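Side-chain contacts in Dot/Icm T4SS effector (Legionella pneumophila subsp. pneumophila, PDB 4HFV), which is of unknown biochemical function but is probably delivered into host cells as an effector by the Dot/Icm type IV secretion system: residues 137-142 and 146-151; 57-62 and 131-136; 118-123 and 176-181. All coordinates share one frame; numbering follows the deposited sequence.

Contact 1 of 3, residues 137-142 and 146-151; sequences HVYKNS and KGYLDK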
loop_
_atom_site.group_PDB
_atom_site.type_symbol
_atom_site.label_atom_id
_atom_site.label_comp_id
_atom_site.label_asym_id
_atom_site.label_seq_id
_atom_site.Cartn_x
_atom_site.Cartn_y
_atom_site.Cartn_z
ATOM N N HIS A 137 15.041 8.277 2.792
ATOM C CA HIS A 137 15.911 9.432 2.623
ATOM C C HIS A 137 15.128 10.729 2.685
ATOM O O HIS A 137 15.674 11.761 2.378
ATOM C CB HIS A 137 16.704 9.364 1.308
ATOM C CG HIS A 137 17.711 8.263 1.289
ATOM N ND1 HIS A 137 18.822 8.268 2.102
ATOM C CD2 HIS A 137 17.732 7.078 0.627
ATOM C CE1 HIS A 137 19.498 7.145 1.925
ATOM N NE2 HIS A 137 18.850 6.401 1.040
ATOM N N VAL A 138 13.874 10.675 3.139
ATOM C CA VAL A 138 13.111 11.884 3.391
ATOM C C VAL A 138 12.658 11.988 4.871
ATOM O O VAL A 138 12.728 13.045 5.481
ATOM C CB VAL A 138 11.888 11.951 2.453
ATOM C CG1 VAL A 138 11.034 13.183 2.757
ATOM C CG2 VAL A 138 12.350 11.966 0.966
ATOM N N TYR A 139 12.182 10.889 5.436
ATOM C CA TYR A 139 11.607 10.890 6.791
ATOM C C TYR A 139 12.449 10.123 7.806
ATOM O O TYR A 139 13.042 9.103 7.501
ATOM C CB TYR A 139 10.235 10.260 6.755
ATOM C CG TYR A 139 9.325 10.859 5.704
ATOM C CD1 TYR A 139 8.893 12.169 5.806
ATOM C CD2 TYR A 139 8.896 10.104 4.614
ATOM C CE1 TYR A 139 8.041 12.703 4.878
ATOM C CE2 TYR A 139 8.064 10.634 3.674
ATOM C CZ TYR A 139 7.628 11.929 3.816
ATOM O OH TYR A 139 6.822 12.469 2.865
ATOM N N LYS A 140 12.456 10.609 9.039
ATOM C CA LYS A 140 12.986 9.832 10.162
ATOM C C LYS A 140 12.322 8.459 10.199
ATOM O O LYS A 140 11.101 8.351 10.143
ATOM C CB LYS A 140 12.770 10.603 11.460
ATOM C CG LYS A 140 13.448 11.989 11.404
ATOM C CD LYS A 140 13.145 12.849 12.654
ATOM C CE LYS A 140 13.940 14.156 12.619
ATOM N NZ LYS A 140 13.636 15.066 13.753
ATOM N N ASN A 141 13.143 7.414 10.251
ATOM C CA ASN A 141 12.667 6.020 10.179
ATOM C C ASN A 141 11.728 5.703 9.021
ATOM O O ASN A 141 10.871 4.828 9.145
ATOM C CB ASN A 141 12.012 5.589 11.490
ATOM C CG ASN A 141 12.005 4.070 11.656
ATOM O OD1 ASN A 141 12.791 3.351 11.007
ATOM N ND2 ASN A 141 11.136 3.577 12.519
ATOM N N SER A 142 11.886 6.416 7.906
ATOM C CA SER A 142 11.041 6.222 6.719
ATOM C C SER A 142 9.588 6.542 6.969
ATOM O O SER A 142 8.741 6.275 6.112
ATOM C CB SER A 142 11.158 4.785 6.211
ATOM O OG SER A 142 12.517 4.480 5.971
ATOM N N LYS A 146 6.913 10.681 11.809
ATOM C CA LYS A 146 7.998 11.071 12.702
ATOM C C LYS A 146 8.733 12.307 12.176
ATOM O O LYS A 146 9.722 12.741 12.769
ATOM C CB LYS A 146 9.001 9.921 12.883
ATOM C CG LYS A 146 8.432 8.587 13.299
ATOM C CD LYS A 146 8.312 8.480 14.814
ATOM C CE LYS A 146 8.022 7.034 15.269
ATOM N NZ LYS A 146 9.046 6.038 14.779
ATOM N N GLY A 147 8.282 12.850 11.046
ATOM C CA GLY A 147 8.856 14.059 10.502
ATOM C C GLY A 147 9.963 13.864 9.473
ATOM O O GLY A 147 10.385 12.741 9.152
ATOM N N TYR A 148 10.438 14.993 8.968
ATOM C CA TYR A 148 11.519 15.027 7.993
ATOM C C TYR A 148 12.905 14.959 8.607
ATOM O O TYR A 148 13.175 15.564 9.647
ATOM C CB TYR A 148 11.445 16.317 7.205
ATOM C CG TYR A 148 10.356 16.377 6.177
ATOM C CD1 TYR A 148 9.038 16.246 6.529
ATOM C CD2 TYR A 148 10.659 16.615 4.840
ATOM C CE1 TYR A 148 8.032 16.329 5.577
ATOM C CE2 TYR A 148 9.684 16.715 3.899
ATOM C CZ TYR A 148 8.379 16.554 4.249
ATOM O OH TYR A 148 7.401 16.636 3.285
ATOM N N LEU A 149 13.795 14.243 7.925
ATOM C CA LEU A 149 15.243 14.308 8.195
ATOM C C LEU A 149 15.729 15.741 8.047
ATOM O O LEU A 149 15.267 16.451 7.171
ATOM C CB LEU A 149 16.010 13.410 7.211
ATOM C CG LEU A 149 15.605 11.928 7.202
ATOM C CD1 LEU A 149 16.233 11.192 6.020
ATOM C CD2 LEU A 149 15.991 11.260 8.500
ATOM N N ASP A 150 16.651 16.177 8.908
ATOM C CA ASP A 150 17.246 17.519 8.798
ATOM C C ASP A 150 17.989 17.669 7.458
ATOM O O ASP A 150 17.950 18.716 6.813
ATOM C CB ASP A 150 18.234 17.795 9.966
ATOM C CG ASP A 150 17.578 18.491 11.159
ATOM O OD1 ASP A 150 16.441 19.000 11.003
ATOM O OD2 ASP A 150 18.212 18.547 12.251
ATOM N N LYS A 151 18.686 16.618 7.056
ATOM C CA LYS A 151 19.389 16.621 5.784
ATOM C C LYS A 151 18.535 15.933 4.728
ATOM O O LYS A 151 18.172 14.781 4.893
ATOM C CB LYS A 151 20.750 15.937 5.922
ATOM C CG LYS A 151 21.778 16.823 6.607
ATOM C CD LYS A 151 23.124 16.141 6.808
ATOM C CE LYS A 151 24.067 17.034 7.625
ATOM N NZ LYS A 151 24.431 18.276 6.887
HETATM O O HOH W 1 5.578 14.801 3.486
#
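Tyr139 and Tyr148 pair across an isolated antiparallel beta bridge, in the loop that joins helix 120-136 to helix 161-188. They form a non-hydrogen-bonded pair, flanked by two backbone bonds: Leu149 N donates a hydrogen bond to Val138 O (2.9 Å), and Lys140 N one to Gly147 O (3.0 Å). Because Tyr139 and Tyr148 leave the bridge on the same side, their rings meet in a T-shaped stack, centroids 5.2 Å apart and planes at 80°. The Tyr139 edge does the touching, its CE1 lying 3.7 Å from Tyr148 CE1 and off-centre over that ring's face. One methyl, Val138 CG1, sits over the centre of the Tyr139 ring and also reaches Tyr148 CE2 at 3.9 Å; chi1 of 177° turns it there, anti to its own N. The compact valine fits here, where CG1 meets both rings. The hydroxyls share a water, 2.7 Å from Tyr139 OH and 2.6 Å from Tyr148 OH. On the other side of the bridge, the extended chain of Lys140 slides past Leu149 in the opposite direction. Gly147, with positive phi, takes a backbone shape awkward for other residues. Val162 touches both tyrosines, and His187 of the second subunit stacks on Tyr148. The two rings thus give apolar surface to helix 161-188 and to the second subunit, while their hydroxyls are joined through a single water.

Contact 2 of 3, residues 57-62 and 131-136; sequences LKTIEL and EKFLRS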
loop_
_atom_site.group_PDB
_atom_site.type_symbol
_atom_site.label_atom_id
_atom_site.label_comp_id
_atom_site.label_asym_id
_atom_site.label_seq_id
_atom_site.Cartn_x
_atom_site.Cartn_y
_atom_site.Cartn_z
ATOM N N LEU A 57 21.755 10.429 -10.185
ATOM C CA LEU A 57 23.061 10.498 -9.565
ATOM C C LEU A 57 22.998 10.487 -8.034
ATOM O O LEU A 57 23.891 9.913 -7.377
ATOM C CB LEU A 57 23.852 11.723 -10.080
ATOM C CG LEU A 57 24.257 11.740 -11.576
ATOM C CD1 LEU A 57 24.890 13.095 -12.003
ATOM C CD2 LEU A 57 25.178 10.635 -11.855
ATOM N N LYS A 58 22.033 11.160 -7.425
ATOM C CA LYS A 58 21.929 11.097 -5.963
ATOM C C LYS A 58 21.557 9.675 -5.519
ATOM O O LYS A 58 22.085 9.155 -4.529
ATOM C CB LYS A 58 20.902 12.076 -5.404
ATOM C CG LYS A 58 20.796 12.071 -3.924
ATOM C CD LYS A 58 22.074 12.484 -3.191
ATOM C CE LYS A 58 22.536 13.860 -3.619
ATOM N NZ LYS A 58 23.736 14.280 -2.811
ATOM N N THR A 59 20.672 9.060 -6.270
ATOM C CA THR A 59 20.259 7.678 -5.987
ATOM C C THR A 59 21.482 6.783 -6.025
ATOM O O THR A 59 21.709 6.010 -5.100
ATOM C CB THR A 59 19.106 7.240 -6.927
ATOM O OG1 THR A 59 17.929 7.943 -6.543
ATOM C CG2 THR A 59 18.823 5.752 -6.893
ATOM N N ILE A 60 22.298 6.901 -7.071
ATOM C CA ILE A 60 23.500 6.101 -7.167
ATOM C C ILE A 60 24.487 6.322 -6.016
ATOM O O ILE A 60 25.018 5.366 -5.453
ATOM C CB ILE A 60 24.201 6.376 -8.507
ATOM C CG1 ILE A 60 23.458 5.670 -9.654
ATOM C CG2 ILE A 60 25.601 5.925 -8.432
ATOM C CD1 ILE A 60 23.791 6.269 -11.072
ATOM N N GLU A 61 24.741 7.583 -5.662
ATOM C CA GLU A 61 25.606 7.918 -4.509
ATOM C C GLU A 61 25.078 7.265 -3.201
ATOM O O GLU A 61 25.840 6.755 -2.357
ATOM C CB GLU A 61 25.637 9.451 -4.356
ATOM C CG GLU A 61 26.549 10.013 -3.239
ATOM C CD GLU A 61 26.254 11.495 -2.908
ATOM O OE1 GLU A 61 25.569 12.176 -3.697
ATOM O OE2 GLU A 61 26.693 11.991 -1.848
ATOM N N LEU A 62 23.773 7.294 -3.009
ATOM C CA LEU A 62 23.210 6.812 -1.742
ATOM C C LEU A 62 23.282 5.280 -1.692
ATOM O O LEU A 62 23.662 4.684 -0.677
ATOM C CB LEU A 62 21.771 7.321 -1.540
ATOM C CG LEU A 62 21.604 8.839 -1.267
ATOM C CD1 LEU A 62 20.131 9.276 -1.360
ATOM C CD2 LEU A 62 22.203 9.236 0.060
ATOM N N GLU A 131 9.814 3.626 -3.906
ATOM C CA GLU A 131 9.113 4.430 -2.896
ATOM C C GLU A 131 9.684 4.263 -1.476
ATOM O O GLU A 131 9.902 5.262 -0.786
ATOM C CB GLU A 131 7.629 4.137 -2.899
ATOM C CG GLU A 131 6.840 5.054 -1.977
ATOM C CD GLU A 131 5.658 4.378 -1.393
ATOM O OE1 GLU A 131 5.037 3.570 -2.126
ATOM O OE2 GLU A 131 5.345 4.658 -0.217
ATOM N N LYS A 132 9.959 3.036 -1.041
ATOM C CA LYS A 132 10.541 2.822 0.292
ATOM C C LYS A 132 11.891 3.532 0.407
ATOM O O LYS A 132 12.212 4.228 1.411
ATOM C CB LYS A 132 10.729 1.321 0.572
ATOM C CG LYS A 132 9.583 0.638 1.288
ATOM C CD LYS A 132 9.885 -0.858 1.485
ATOM C CE LYS A 132 8.974 -1.766 0.628
ATOM N NZ LYS A 132 7.580 -1.866 1.167
ATOM N N PHE A 133 12.719 3.332 -0.615
ATOM C CA PHE A 133 14.017 3.933 -0.647
ATOM C C PHE A 133 13.924 5.439 -0.481
ATOM O O PHE A 133 14.611 6.014 0.378
ATOM C CB PHE A 133 14.726 3.569 -1.976
ATOM C CG PHE A 133 15.916 4.385 -2.259
ATOM C CD1 PHE A 133 17.165 4.042 -1.732
ATOM C CD2 PHE A 133 15.811 5.494 -3.092
ATOM C CE1 PHE A 133 18.281 4.822 -2.034
ATOM C CE2 PHE A 133 16.915 6.270 -3.386
ATOM C CZ PHE A 133 18.138 5.933 -2.872
ATOM N N LEU A 134 13.057 6.087 -1.257
ATOM C CA LEU A 134 12.933 7.541 -1.136
ATOM C C LEU A 134 12.460 7.984 0.272
ATOM O O LEU A 134 12.962 8.965 0.852
ATOM C CB LEU A 134 12.017 8.110 -2.246
ATOM C CG LEU A 134 12.565 8.051 -3.697
ATOM C CD1 LEU A 134 11.510 8.442 -4.655
ATOM C CD2 LEU A 134 13.760 8.945 -3.960
ATOM N N ARG A 135 11.477 7.293 0.810
ATOM C CA ARG A 135 10.997 7.579 2.173
ATOM C C ARG A 135 12.135 7.456 3.187
ATOM O O ARG A 135 12.249 8.266 4.117
ATOM C CB ARG A 135 9.838 6.645 2.542
ATOM C CG ARG A 135 8.490 6.995 1.864
ATOM C CD ARG A 135 7.286 6.327 2.631
ATOM N NE ARG A 135 7.044 4.948 2.215
ATOM C CZ ARG A 135 7.419 3.855 2.882
ATOM N NH1 ARG A 135 7.150 2.655 2.372
ATOM N NH2 ARG A 135 8.042 3.946 4.055
ATOM N N SER A 136 13.027 6.496 2.954
ATOM C CA SER A 136 14.144 6.273 3.873
ATOM C C SER A 136 15.121 7.453 3.847
ATOM O O SER A 136 15.893 7.619 4.778
ATOM C CB SER A 136 14.860 4.948 3.574
ATOM O OG SER A 136 15.815 5.108 2.519
#
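Phe133, on helix 120-136, spans the gap to Thr59 and Leu62 on helix 49-64. The backbones are well separated here, the nearest CA atoms, of Thr59 and Leu134, being 8.8 Å apart, and a long flat side chain suits that spacing. Its CB already heads for the other helix, and chi1 of 166° sets CG anti to the backbone N, carrying the ring outward. CB and CG act as spacers, and the contact is made by the far end of the ring. CE2 comes 3.7 Å from Thr59 OG1 and 4.0 Å from Thr59 CG2, so threonine offers it both branches. At the tip, CZ lies 4.1 Å from Leu62 CB, which stands at the ring edge near its plane, and 4.2 Å from Leu62 CD1. Thr59 OG1 is buried, yet it suits an apolar setting because it is hydrogen-bonded to Val55 O one turn back in its own helix. On the backbone side of Phe133, Ser136 OG donates to Phe133 O at 2.6 Å, on a lone pair in the carbonyl plane. His137 meets Phe133 edge-to-face, and Phe154 of a loop packs on Thr59 and Leu62. Helix 70-90 packs against both partners, with Val76 on Phe133 and Leu80 on Thr59, while Leu134 touches Ile165 of helix 161-188.

Contact 3 of 3, residues 118-123 and 176-181; sequences PNREDL and RHEIII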
loop_
_atom_site.group_PDB
_atom_site.type_symbol
_atom_site.label_atom_id
_atom_site.label_comp_id
_atom_site.label_asym_id
_atom_site.label_seq_id
_atom_site.Cartn_x
_atom_site.Cartn_y
_atom_site.Cartn_z
ATOM N N PRO A 118 8.743 -5.467 -17.776
ATOM C CA PRO A 118 8.154 -5.716 -16.474
ATOM C C PRO A 118 6.680 -6.023 -16.583
ATOM O O PRO A 118 5.988 -5.264 -17.231
ATOM C CB PRO A 118 8.345 -4.364 -15.728
ATOM C CG PRO A 118 9.396 -3.682 -16.421
ATOM C CD PRO A 118 9.365 -4.145 -17.855
ATOM N N ASN A 119 6.224 -7.104 -15.957
ATOM C CA ASN A 119 4.811 -7.333 -15.765
ATOM C C ASN A 119 4.320 -6.541 -14.539
ATOM O O ASN A 119 5.076 -5.761 -13.953
ATOM C CB ASN A 119 4.480 -8.830 -15.681
ATOM C CG ASN A 119 5.123 -9.525 -14.504
ATOM O OD1 ASN A 119 5.330 -8.941 -13.433
ATOM N ND2 ASN A 119 5.438 -10.797 -14.697
ATOM N N ARG A 120 3.042 -6.688 -14.192
ATOM C CA ARG A 120 2.458 -5.870 -13.125
ATOM C C ARG A 120 3.129 -6.154 -11.794
ATOM O O ARG A 120 3.312 -5.263 -10.937
ATOM C CB ARG A 120 0.970 -6.195 -12.977
ATOM C CG ARG A 120 0.110 -5.555 -14.023
ATOM C CD ARG A 120 -1.367 -5.784 -13.692
ATOM N NE ARG A 120 -1.753 -7.179 -13.873
ATOM C CZ ARG A 120 -2.339 -7.658 -14.971
ATOM N NH1 ARG A 120 -2.647 -8.941 -15.059
ATOM N NH2 ARG A 120 -2.620 -6.857 -15.987
ATOM N N GLU A 121 3.443 -7.427 -11.608
ATOM C CA GLU A 121 4.076 -7.888 -10.399
ATOM C C GLU A 121 5.443 -7.200 -10.288
ATOM O O GLU A 121 5.744 -6.539 -9.286
ATOM C CB GLU A 121 4.184 -9.413 -10.462
ATOM C CG GLU A 121 2.844 -10.099 -10.805
ATOM C CD GLU A 121 2.761 -10.643 -12.240
ATOM O OE1 GLU A 121 3.278 -11.767 -12.471
ATOM O OE2 GLU A 121 2.167 -9.964 -13.124
ATOM N N ASP A 122 6.238 -7.315 -11.352
ATOM C CA ASP A 122 7.559 -6.705 -11.393
ATOM C C ASP A 122 7.500 -5.227 -11.066
ATOM O O ASP A 122 8.348 -4.708 -10.347
ATOM C CB ASP A 122 8.153 -6.815 -12.794
ATOM C CG ASP A 122 8.429 -8.252 -13.218
ATOM O OD1 ASP A 122 8.756 -9.097 -12.347
ATOM O OD2 ASP A 122 8.322 -8.533 -14.438
ATOM N N LEU A 123 6.527 -4.535 -11.651
ATOM C CA LEU A 123 6.460 -3.094 -11.511
ATOM C C LEU A 123 6.069 -2.777 -10.098
ATOM O O LEU A 123 6.617 -1.845 -9.485
ATOM C CB LEU A 123 5.414 -2.501 -12.438
ATOM C CG LEU A 123 5.876 -2.404 -13.891
ATOM C CD1 LEU A 123 4.792 -1.839 -14.785
ATOM C CD2 LEU A 123 7.130 -1.546 -13.962
ATOM N N ARG A 176 -1.388 -3.316 -7.491
ATOM C CA ARG A 176 -1.882 -4.324 -6.567
ATOM C C ARG A 176 -3.374 -4.567 -6.741
ATOM O O ARG A 176 -3.823 -5.721 -6.700
ATOM C CB ARG A 176 -1.542 -3.960 -5.113
ATOM C CG ARG A 176 -0.101 -4.222 -4.836
ATOM C CD ARG A 176 0.350 -3.897 -3.458
ATOM N NE ARG A 176 1.805 -4.076 -3.346
ATOM C CZ ARG A 176 2.530 -3.569 -2.346
ATOM N NH1 ARG A 176 1.933 -2.892 -1.379
ATOM N NH2 ARG A 176 3.842 -3.746 -2.299
ATOM N N HIS A 177 -4.126 -3.494 -7.005
ATOM C CA HIS A 177 -5.547 -3.622 -7.340
ATOM C C HIS A 177 -5.727 -4.542 -8.553
ATOM O O HIS A 177 -6.544 -5.475 -8.541
ATOM C CB HIS A 177 -6.140 -2.232 -7.575
ATOM C CG HIS A 177 -7.615 -2.221 -7.823
ATOM N ND1 HIS A 177 -8.528 -1.888 -6.846
ATOM C CD2 HIS A 177 -8.334 -2.482 -8.939
ATOM C CE1 HIS A 177 -9.751 -1.958 -7.347
ATOM N NE2 HIS A 177 -9.662 -2.320 -8.613
ATOM N N GLU A 178 -4.948 -4.286 -9.602
ATOM C CA GLU A 178 -5.118 -5.027 -10.851
ATOM C C GLU A 178 -4.759 -6.492 -10.696
ATOM O O GLU A 178 -5.402 -7.359 -11.284
ATOM C CB GLU A 178 -4.299 -4.389 -11.973
ATOM C CG GLU A 178 -4.729 -2.983 -12.289
ATOM C CD GLU A 178 -3.849 -2.319 -13.337
ATOM O OE1 GLU A 178 -2.915 -2.982 -13.843
ATOM O OE2 GLU A 178 -4.103 -1.129 -13.657
ATOM N N ILE A 179 -3.739 -6.762 -9.898
ATOM C CA ILE A 179 -3.317 -8.133 -9.612
ATOM C C ILE A 179 -4.413 -8.926 -8.917
ATOM O O ILE A 179 -4.681 -10.104 -9.234
ATOM C CB ILE A 179 -2.033 -8.118 -8.758
ATOM C CG1 ILE A 179 -0.835 -7.730 -9.653
ATOM C CG2 ILE A 179 -1.755 -9.467 -8.108
ATOM C CD1 ILE A 179 0.403 -7.368 -8.854
ATOM N N ILE A 180 -5.029 -8.279 -7.945
ATOM C CA ILE A 180 -6.208 -8.866 -7.265
ATOM C C ILE A 180 -7.329 -9.149 -8.240
ATOM O O ILE A 180 -7.894 -10.254 -8.265
ATOM C CB ILE A 180 -6.687 -7.947 -6.138
ATOM C CG1 ILE A 180 -5.772 -8.108 -4.924
ATOM C CG2 ILE A 180 -8.123 -8.295 -5.686
ATOM C CD1 ILE A 180 -5.806 -6.917 -3.978
ATOM N N ILE A 181 -7.652 -8.164 -9.063
ATOM C CA ILE A 181 -8.724 -8.328 -10.012
ATOM C C ILE A 181 -8.443 -9.483 -10.992
ATOM O O ILE A 181 -9.343 -10.238 -11.376
ATOM C CB ILE A 181 -8.987 -7.019 -10.797
ATOM C CG1 ILE A 181 -9.507 -5.927 -9.849
ATOM C CG2 ILE A 181 -9.976 -7.291 -11.926
ATOM C CD1 ILE A 181 -10.862 -6.190 -9.258
#
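The guanidinium of Arg120 meets Ile179 at its edge, where CG1 lies near the plane, while Glu178 CB comes to it obliquely. The carboxylate of Glu178 is turned 78° from the guanidinium plane, so the two flat groups do not pair side by side. What touches Glu178 OE1 is instead the aliphatic part of the arginine: Arg120 CD is 3.2 Å away, and CD also lies 3.7 Å from Glu178 CB. The charged atoms stay farther apart, Arg120 NE and Glu178 OE1 being separated by 4.4 Å, beyond a salt bridge. A bend at chi3 (-70°) swings the guanidinium off the line of its methylenes. The other carboxylate oxygen, Glu178 OE2, has its own partner in a salt bridge with Lys174, one turn earlier in helix 161-188. Attraction between Arg120 and Glu178 is therefore probably long-range.

Here the N-terminal turn of helix 120-136 rests against helix 161-188, and a capping box closes that turn. Asn119, at the N-cap, accepts from Asp122 N through OD1 at 2.8 Å in a nearly straight bond (173°), and Asp122 OD2 in turn accepts from Asn119 N at 3.0 Å. Asparagine and aspartate suit these places because their short side chains accept from amides at the helix start, which have no preceding turn to supply a carbonyl.

Ile179 provides the apolar half of the contact. Its CG1 is 4.1 Å from Arg120 CB, and its CD1 reaches on to Glu121 CA at 4.0 Å, packing on the backbone of the first turn. Pro144 of the second subunit also packs on Ile179. The side chain of Arg176 starts away from residues 118-123; it binds succinate with Ser169 and His173, its NH1 hydrogen-bonding a ligand probably acquired from the crystallisation liquor.

Contact 2 is the buried one, its centre about 9 Å from that of the chain, whereas contacts 1 and 3 lie near the periphery, and both touch the second subunit. Helix 120-136 runs through the set: its first turn serves contact 3 and its last turns contact 2, after which the chain passes directly into contact 1. Contacts 1 and 2 touch, His137 packing on Leu62, while the centres of contacts 1 and 3 are about 29 Å apart. The chemistry follows the place. Contact 2 relies on an aromatic tip against a leucine and both branches of a threonine, contact 1 adds backbone bonds and a water, and contact 3 mixes aliphatic packing with loosely associated charges.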